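Local coordinates for Exo-beta-1,3-galactanase (Bifidobacterium bifidum, PDB 5FLW), which probably hydrolyses beta-1,3-galactan chains from their non-reducing ends, releasing galactose, as a family 43 glycoside hydrolase built on a five-bladed beta-propeller, at residues Asp214-Thr219 with Trp230-Pro235. Numbering follows the deposited sequence.
Sequences DNKYST and WKLFAP
Strands 216-220 and 231-232 form the outer antiparallel hairpin of one four-stranded propeller blade, with 231-232 at its edge. Tyr217 and Lys231 are the hydrogen-bonded pair. Tyr217 N donates to Lys231 O at 2.9 Å, and Lys231 N returns the bond to Tyr217 O at 3.0 Å. Both bonds lie in the carbonyl planes. Lys216 and Leu232 follow as a non-hydrogen-bonded pair, where Leu232 CA approaches Asn215 O in a CA-H...O contact.

Trp230 lays one indole face over Ser218. Ser218 CB sits 3.5 Å from the centroid of the six-membered ring of Trp230, almost on the ring normal, a CH-pi contact. Ser218 OG is anti to its backbone N (chi1 179°) and bonds Ser228 O. Trp202 packs edge-to-face with the same indole. An alanine in place of Trp230 would remove this ring and would probably loosen the packing over Ser218 and against Trp202.

Tyr217 and Lys231 share the other face of the blade. Tyr217 CG takes the crowded position between backbone N and carbonyl carbon (chi1 75°). Tyr217 CD1 meets Phe233 CB at 3.7 Å, and Leu232 O lies at the edge of the Tyr217 ring. Tyr217 OH bonds Ala290 N of the next blade.

Beyond Leu232, segment 230-235 leaves the strand, and Phe233 CZ packs on Asn215 CB at 3.5 Å. A water bridges Asn215 O and Ala234 N, accepting from the latter at 3.0 Å. Another joins Asp214 OD1, which also accepts from Lys239 N, to Pro235 O. With two backbone bonds between these segments, the short edge strand probably relies also on Trp230, Phe233 and water for its position.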
ATOM      1  N   ASP A 214      -9.012  11.206 -10.038  1.00 16.12           N
ATOM      2  CA  ASP A 214     -10.141  10.712  -9.257  1.00 20.00           C
ATOM      3  C   ASP A 214      -9.969   9.201  -9.125  1.00 15.96           C
ATOM      4  O   ASP A 214     -10.182   8.443 -10.087  1.00 16.86           O
ATOM      5  CB  ASP A 214     -11.461  11.081  -9.926  1.00 18.36           C
ATOM      6  CG  ASP A 214     -11.743  12.574  -9.898  1.00 24.94           C
ATOM      7  OD1 ASP A 214     -11.271  13.288  -8.970  1.00 22.16           O
ATOM      8  OD2 ASP A 214     -12.486  13.036 -10.804  1.00 23.59           O
ATOM      9  N   ASN A 215      -9.552   8.760  -7.934  1.00 15.31           N
ATOM     10  CA  ASN A 215      -9.357   7.343  -7.673  1.00 14.69           C
ATOM     11  C   ASN A 215     -10.717   6.628  -7.582  1.00 17.02           C
ATOM     12  O   ASN A 215     -11.771   7.248  -7.386  1.00 17.21           O
ATOM     13  CB  ASN A 215      -8.565   7.141  -6.378  1.00 14.49           C
ATOM     14  CG  ASN A 215      -7.117   7.703  -6.435  1.00 14.51           C
ATOM     15  OD1 ASN A 215      -6.426   7.693  -5.416  1.00 14.85           O
ATOM     16  ND2 ASN A 215      -6.677   8.199  -7.595  1.00 14.85           N
ATOM     17  N   LYS A 216     -10.687   5.297  -7.725  1.00 16.74           N
ATOM     18  CA  LYS A 216     -11.936   4.542  -7.801  1.00 16.33           C
ATOM     19  C   LYS A 216     -11.870   3.261  -6.973  1.00 17.78           C
ATOM     20  O   LYS A 216     -10.794   2.808  -6.541  1.00 16.40           O
ATOM     21  CB  LYS A 216     -12.291   4.191  -9.254  1.00 17.18           C
ATOM     22  CG  LYS A 216     -12.239   5.340 -10.207  1.00 19.89           C
ATOM     23  CD  LYS A 216     -12.811   4.938 -11.563  1.00 23.55           C
ATOM     24  CE  LYS A 216     -12.926   6.135 -12.473  1.00 25.22           C
ATOM     25  NZ  LYS A 216     -13.392   5.780 -13.844  1.00 33.87           N
ATOM     26  N   TYR A 217     -13.053   2.655  -6.782  1.00 16.71           N
ATOM     27  CA  TYR A 217     -13.165   1.386  -6.073  1.00 16.62           C
ATOM     28  C   TYR A 217     -14.147   0.439  -6.770  1.00 21.53           C
ATOM     29  O   TYR A 217     -15.036   0.852  -7.538  1.00 20.29           O
ATOM     30  CB  TYR A 217     -13.530   1.583  -4.591  1.00 16.87           C
ATOM     31  CG  TYR A 217     -14.986   1.954  -4.365  1.00 18.13           C
ATOM     32  CD1 TYR A 217     -15.455   3.235  -4.679  1.00 18.78           C
ATOM     33  CD2 TYR A 217     -15.894   1.028  -3.859  1.00 19.47           C
ATOM     34  CE1 TYR A 217     -16.791   3.594  -4.498  1.00 19.86           C
ATOM     35  CE2 TYR A 217     -17.249   1.372  -3.670  1.00 22.76           C
ATOM     36  CZ  TYR A 217     -17.687   2.656  -3.985  1.00 29.39           C
ATOM     37  OH  TYR A 217     -19.016   3.000  -3.783  1.00 26.79           O
ATOM     38  N   SER A 218     -13.980  -0.852  -6.469  1.00 20.37           N
ATOM     39  CA  SER A 218     -14.844  -1.919  -6.951  1.00 20.50           C
ATOM     40  C   SER A 218     -15.126  -2.851  -5.779  1.00 21.60           C
ATOM     41  O   SER A 218     -14.347  -2.908  -4.824  1.00 19.51           O
ATOM     42  CB  SER A 218     -14.169  -2.662  -8.112  1.00 18.95           C
ATOM     43  OG  SER A 218     -14.946  -3.725  -8.601  1.00 22.26           O
ATOM     44  N   THR A 219     -16.262  -3.566  -5.843  1.00 19.94           N
ATOM     45  CA  THR A 219     -16.657  -4.505  -4.790  1.00 25.28           C
ATOM     46  C   THR A 219     -16.941  -5.886  -5.384  1.00 23.93           C
ATOM     47  O   THR A 219     -17.232  -6.032  -6.579  1.00 23.08           O
ATOM     48  CB  THR A 219     -17.898  -4.038  -3.991  1.00 20.91           C
ATOM     49  OG1 THR A 219     -19.018  -3.954  -4.873  1.00 22.17           O
ATOM     50  CG2 THR A 219     -17.658  -2.662  -3.397  1.00 20.55           C
ATOM     51  N   TRP A 230     -16.203   0.089 -11.609  1.00 20.91           N
ATOM     52  CA  TRP A 230     -15.326   0.916 -10.791  1.00 19.99           C
ATOM     53  C   TRP A 230     -15.944   2.309 -10.675  1.00 24.02           C
ATOM     54  O   TRP A 230     -16.246   2.942 -11.681  1.00 23.26           O
ATOM     55  CB  TRP A 230     -13.919   0.970 -11.386  1.00 19.09           C
ATOM     56  CG  TRP A 230     -13.208  -0.345 -11.274  1.00 23.20           C
ATOM     57  CD1 TRP A 230     -13.385  -1.443 -12.064  1.00 23.07           C
ATOM     58  CD2 TRP A 230     -12.225  -0.710 -10.300  1.00 22.66           C
ATOM     59  NE1 TRP A 230     -12.573  -2.463 -11.646  1.00 21.01           N
ATOM     60  CE2 TRP A 230     -11.847  -2.039 -10.564  1.00 20.54           C
ATOM     61  CE3 TRP A 230     -11.623  -0.040  -9.232  1.00 18.27           C
ATOM     62  CZ2 TRP A 230     -10.895  -2.709  -9.800  1.00 18.13           C
ATOM     63  CZ3 TRP A 230     -10.682  -0.707  -8.478  1.00 18.24           C
ATOM     64  CH2 TRP A 230     -10.327  -2.026  -8.764  1.00 19.55           C
ATOM     65  N   LYS A 231     -16.076   2.883  -9.551  1.00 22.99           N
ATOM     66  CA  LYS A 231     -16.765   4.101  -9.145  1.00 20.98           C
ATOM     67  C   LYS A 231     -15.883   5.026  -8.329  1.00 25.02           C
ATOM     68  O   LYS A 231     -14.922   4.605  -7.702  1.00 19.39           O
ATOM     69  CB  LYS A 231     -17.988   3.759  -8.297  1.00 28.77           C
ATOM     70  CG  LYS A 231     -19.100   3.041  -9.033  1.00 23.50           C
ATOM     71  CD  LYS A 231     -20.248   2.732  -8.093  1.00 37.70           C
ATOM     72  CE  LYS A 231     -21.383   2.032  -8.820  1.00 62.23           C
ATOM     73  NZ  LYS A 231     -22.499   1.707  -7.895  1.00 55.35           N
ATOM     74  N   LEU A 232     -16.057   6.248  -8.413  1.00 24.16           N
ATOM     75  CA  LEU A 232     -15.294   7.200  -7.635  1.00 23.37           C
ATOM     76  C   LEU A 232     -15.731   7.147  -6.181  1.00 23.68           C
ATOM     77  O   LEU A 232     -16.907   6.969  -5.897  1.00 24.03           O
ATOM     78  CB  LEU A 232     -15.593   8.618  -8.139  1.00 24.76           C
ATOM     79  CG  LEU A 232     -14.721   9.320  -9.181  1.00 22.84           C
ATOM     80  CD1 LEU A 232     -14.849   8.659 -10.538  1.00 30.90           C
ATOM     81  CD2 LEU A 232     -15.087  10.794  -9.281  1.00 25.50           C
ATOM     82  N   PHE A 233     -14.790   7.299  -5.257  1.00 20.90           N
ATOM     83  CA  PHE A 233     -15.136   7.418  -3.836  1.00 19.50           C
ATOM     84  C   PHE A 233     -15.005   8.822  -3.239  1.00 22.19           C
ATOM     85  O   PHE A 233     -15.550   9.067  -2.155  1.00 23.46           O
ATOM     86  CB  PHE A 233     -14.415   6.382  -2.945  1.00 18.13           C
ATOM     87  CG  PHE A 233     -12.912   6.364  -3.085  1.00 17.41           C
ATOM     88  CD1 PHE A 233     -12.290   5.594  -4.066  1.00 16.92           C
ATOM     89  CD2 PHE A 233     -12.120   7.113  -2.223  1.00 18.77           C
ATOM     90  CE1 PHE A 233     -10.893   5.579  -4.201  1.00 15.13           C
ATOM     91  CE2 PHE A 233     -10.704   7.109  -2.346  1.00 15.79           C
ATOM     92  CZ  PHE A 233     -10.105   6.337  -3.335  1.00 16.73           C
ATOM     93  N   ALA A 234     -14.282   9.728  -3.890  1.00 21.60           N
ATOM     94  CA  ALA A 234     -14.222  11.144  -3.552  1.00 25.23           C
ATOM     95  C   ALA A 234     -14.971  11.971  -4.604  1.00 21.37           C
ATOM     96  O   ALA A 234     -15.316  11.466  -5.679  1.00 21.20           O
ATOM     97  CB  ALA A 234     -12.756  11.589  -3.484  1.00 17.81           C
ATOM     98  N   PRO A 235     -15.236  13.255  -4.327  1.00 22.02           N
ATOM     99  CA  PRO A 235     -16.023  14.047  -5.288  1.00 26.37           C
ATOM    100  C   PRO A 235     -15.328  14.142  -6.641  1.00 23.09           C
ATOM    101  O   PRO A 235     -14.094  14.150  -6.756  1.00 24.39           O
ATOM    102  CB  PRO A 235     -16.145  15.411  -4.608  1.00 22.42           C
ATOM    103  CG  PRO A 235     -15.926  15.154  -3.166  1.00 26.17           C
ATOM    104  CD  PRO A 235     -15.033  13.971  -3.044  1.00 22.04           C
TER
HETATM  105  O   HOH W   1     -11.872  12.430  -6.662  1.00 17.84           O
HETATM  106  O   HOH W   2     -12.614   9.561  -6.335  1.00 18.21           O
HETATM  107  O   HOH W   3     -16.292   5.801 -12.826  1.00 57.05           O
HETATM  108  O   HOH W   4     -19.765   5.469  -4.782  1.00 32.61           O
HETATM  109  O   HOH W   5     -21.818   1.665  -4.868  1.00 36.83           O